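Local coordinates for rhamnose ABC transporter, rhamnose-binding protein (Actinomyces odontolyticus ATCC 17982, PDB 5BQ3), which probably binds a sugar, most likely rhamnose, as the solute-binding component of an ABC transporter, at residues G275-Y280 / E296-G301. Numbering follows the deposited sequence.
Sequences GYVAAY and EKFTAG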
loop_
_atom_site.group_PDB
_atom_site.type_symbol
_atom_site.label_atom_id
_atom_site.label_comp_id
_atom_site.label_asym_id
_atom_site.label_seq_id
_atom_site.Cartn_x
_atom_site.Cartn_y
_atom_site.Cartn_z
ATOM N N GLY A 275 7.808 3.775 -5.443
ATOM C CA GLY A 275 8.275 4.871 -6.285
ATOM C C GLY A 275 9.491 4.476 -7.102
ATOM O O GLY A 275 9.629 4.895 -8.255
ATOM N N TYR A 276 10.364 3.635 -6.507
ATOM C CA TYR A 276 11.588 3.097 -7.105
ATOM C C TYR A 276 11.262 2.239 -8.338
ATOM O O TYR A 276 11.807 2.504 -9.409
ATOM C CB TYR A 276 12.375 2.278 -6.059
ATOM C CG TYR A 276 13.798 1.950 -6.455
ATOM C CD1 TYR A 276 14.851 2.794 -6.114
ATOM C CD2 TYR A 276 14.101 0.767 -7.124
ATOM C CE1 TYR A 276 16.165 2.493 -6.472
ATOM C CE2 TYR A 276 15.410 0.454 -7.484
ATOM C CZ TYR A 276 16.440 1.319 -7.156
ATOM O OH TYR A 276 17.729 1.003 -7.511
ATOM N N VAL A 277 10.362 1.240 -8.190
ATOM C CA VAL A 277 9.922 0.321 -9.254
ATOM C C VAL A 277 9.208 1.112 -10.367
ATOM O O VAL A 277 9.469 0.864 -11.544
ATOM C CB VAL A 277 9.035 -0.836 -8.693
ATOM C CG1 VAL A 277 8.424 -1.683 -9.810
ATOM C CG2 VAL A 277 9.830 -1.725 -7.740
ATOM N N ALA A 278 8.345 2.079 -9.988
ATOM C CA ALA A 278 7.575 2.919 -10.911
ATOM C C ALA A 278 8.471 3.751 -11.839
ATOM O O ALA A 278 8.183 3.837 -13.031
ATOM C CB ALA A 278 6.644 3.828 -10.130
ATOM N N ALA A 279 9.560 4.341 -11.303
ATOM C CA ALA A 279 10.512 5.148 -12.071
ATOM C C ALA A 279 11.278 4.282 -13.071
ATOM O O ALA A 279 11.536 4.737 -14.186
ATOM C CB ALA A 279 11.475 5.858 -11.135
ATOM N N TYR A 280 11.609 3.026 -12.687
ATOM C CA TYR A 280 12.304 2.069 -13.556
ATOM C C TYR A 280 11.354 1.517 -14.618
ATOM O O TYR A 280 11.789 1.255 -15.740
ATOM C CB TYR A 280 12.933 0.925 -12.741
ATOM C CG TYR A 280 14.338 1.232 -12.268
ATOM C CD1 TYR A 280 15.443 0.952 -13.069
ATOM C CD2 TYR A 280 14.565 1.822 -11.029
ATOM C CE1 TYR A 280 16.738 1.247 -12.644
ATOM C CE2 TYR A 280 15.855 2.122 -10.594
ATOM C CZ TYR A 280 16.939 1.840 -11.408
ATOM O OH TYR A 280 18.211 2.128 -10.974
ATOM N N GLU A 296 5.785 -9.540 -20.072
ATOM C CA GLU A 296 7.058 -8.845 -20.280
ATOM C C GLU A 296 7.792 -8.616 -18.954
ATOM O O GLU A 296 7.158 -8.529 -17.900
ATOM C CB GLU A 296 6.845 -7.503 -21.000
ATOM C CG GLU A 296 6.567 -7.628 -22.489
ATOM C CD GLU A 296 6.581 -6.317 -23.252
ATOM O OE1 GLU A 296 5.799 -5.408 -22.895
ATOM O OE2 GLU A 296 7.361 -6.209 -24.226
ATOM N N LYS A 297 9.131 -8.520 -19.019
ATOM C CA LYS A 297 9.995 -8.321 -17.857
ATOM C C LYS A 297 10.878 -7.088 -18.004
ATOM O O LYS A 297 11.362 -6.796 -19.102
ATOM C CB LYS A 297 10.878 -9.552 -17.621
ATOM C CG LYS A 297 10.135 -10.749 -17.044
ATOM C CD LYS A 297 11.059 -11.938 -16.833
ATOM C CE LYS A 297 11.792 -11.886 -15.520
ATOM N NZ LYS A 297 12.981 -12.775 -15.541
ATOM N N PHE A 298 11.108 -6.387 -16.881
ATOM C CA PHE A 298 11.955 -5.196 -16.800
ATOM C C PHE A 298 12.785 -5.227 -15.511
ATOM O O PHE A 298 12.333 -5.780 -14.507
ATOM C CB PHE A 298 11.112 -3.904 -16.894
ATOM C CG PHE A 298 10.241 -3.576 -15.701
ATOM C CD1 PHE A 298 8.977 -4.137 -15.568
ATOM C CD2 PHE A 298 10.670 -2.676 -14.732
ATOM C CE1 PHE A 298 8.173 -3.827 -14.470
ATOM C CE2 PHE A 298 9.869 -2.376 -13.630
ATOM C CZ PHE A 298 8.623 -2.946 -13.511
ATOM N N THR A 299 13.990 -4.634 -15.542
ATOM C CA THR A 299 14.880 -4.569 -14.382
ATOM C C THR A 299 14.538 -3.313 -13.569
ATOM O O THR A 299 14.481 -2.209 -14.115
ATOM C CB THR A 299 16.359 -4.624 -14.816
ATOM O OG1 THR A 299 16.539 -5.699 -15.739
ATOM C CG2 THR A 299 17.310 -4.811 -13.639
ATOM N N ALA A 300 14.291 -3.499 -12.267
ATOM C CA ALA A 300 13.945 -2.430 -11.336
ATOM C C ALA A 300 15.116 -2.140 -10.384
ATOM O O ALA A 300 14.976 -2.239 -9.163
ATOM C CB ALA A 300 12.687 -2.800 -10.561
ATOM N N GLY A 301 16.262 -1.797 -10.975
ATOM C CA GLY A 301 17.498 -1.453 -10.280
ATOM C C GLY A 301 18.027 -2.483 -9.307
ATOM O O GLY A 301 18.313 -3.621 -9.690
#
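Tyr280 lays one face of its ring against the backbone of Ala300 and Gly301, where a beta hairpin, strands 297-299 and 305-307, lies across helix 271-287 of a type I periplasmic binding protein fold. The helix and strand segments run at 112° to each other, their axes 9.4 Å apart at closest approach; no hydrogen bond crosses between them, and rings against backbone and a few apolar side chains make the contact. Over the Tyr280 face sits Gly301 N, 3.5 Å from Tyr280 CE1. Gly301 CA follows with a CH-pi contact 3.8 Å from the ring centroid and 25° off its normal. Tyr276 meets the same turn differently: with CG anti to its backbone N (chi1 -166°), its ring turns an edge to Ala300 O, which lies in the ring plane, 3.2 Å from Tyr276 CE2. Both hydroxyls share Glu55 OE1 on helix 40-56 as a hydrogen-bond partner, and Tyr276 OH also bonds Asn302 N, tying helix, hairpin and helix 40-56 together. An alanine in place of Tyr280 would probably leave the peptide between Ala300 and Gly301 without its aromatic cover and take one hydroxyl partner from Glu55. Earlier in the chain, within strand 297-299, Phe298 directs its ring at the helix, where it meets Val277 and touches Ala281 and Ala284. The Val277 and Phe298 side chains cross at about a right angle. The two valine methyls divide the work: CG2 meets Ala300 CB at 4.2 Å, and CG1 touches Phe298 CZ at 3.9 Å.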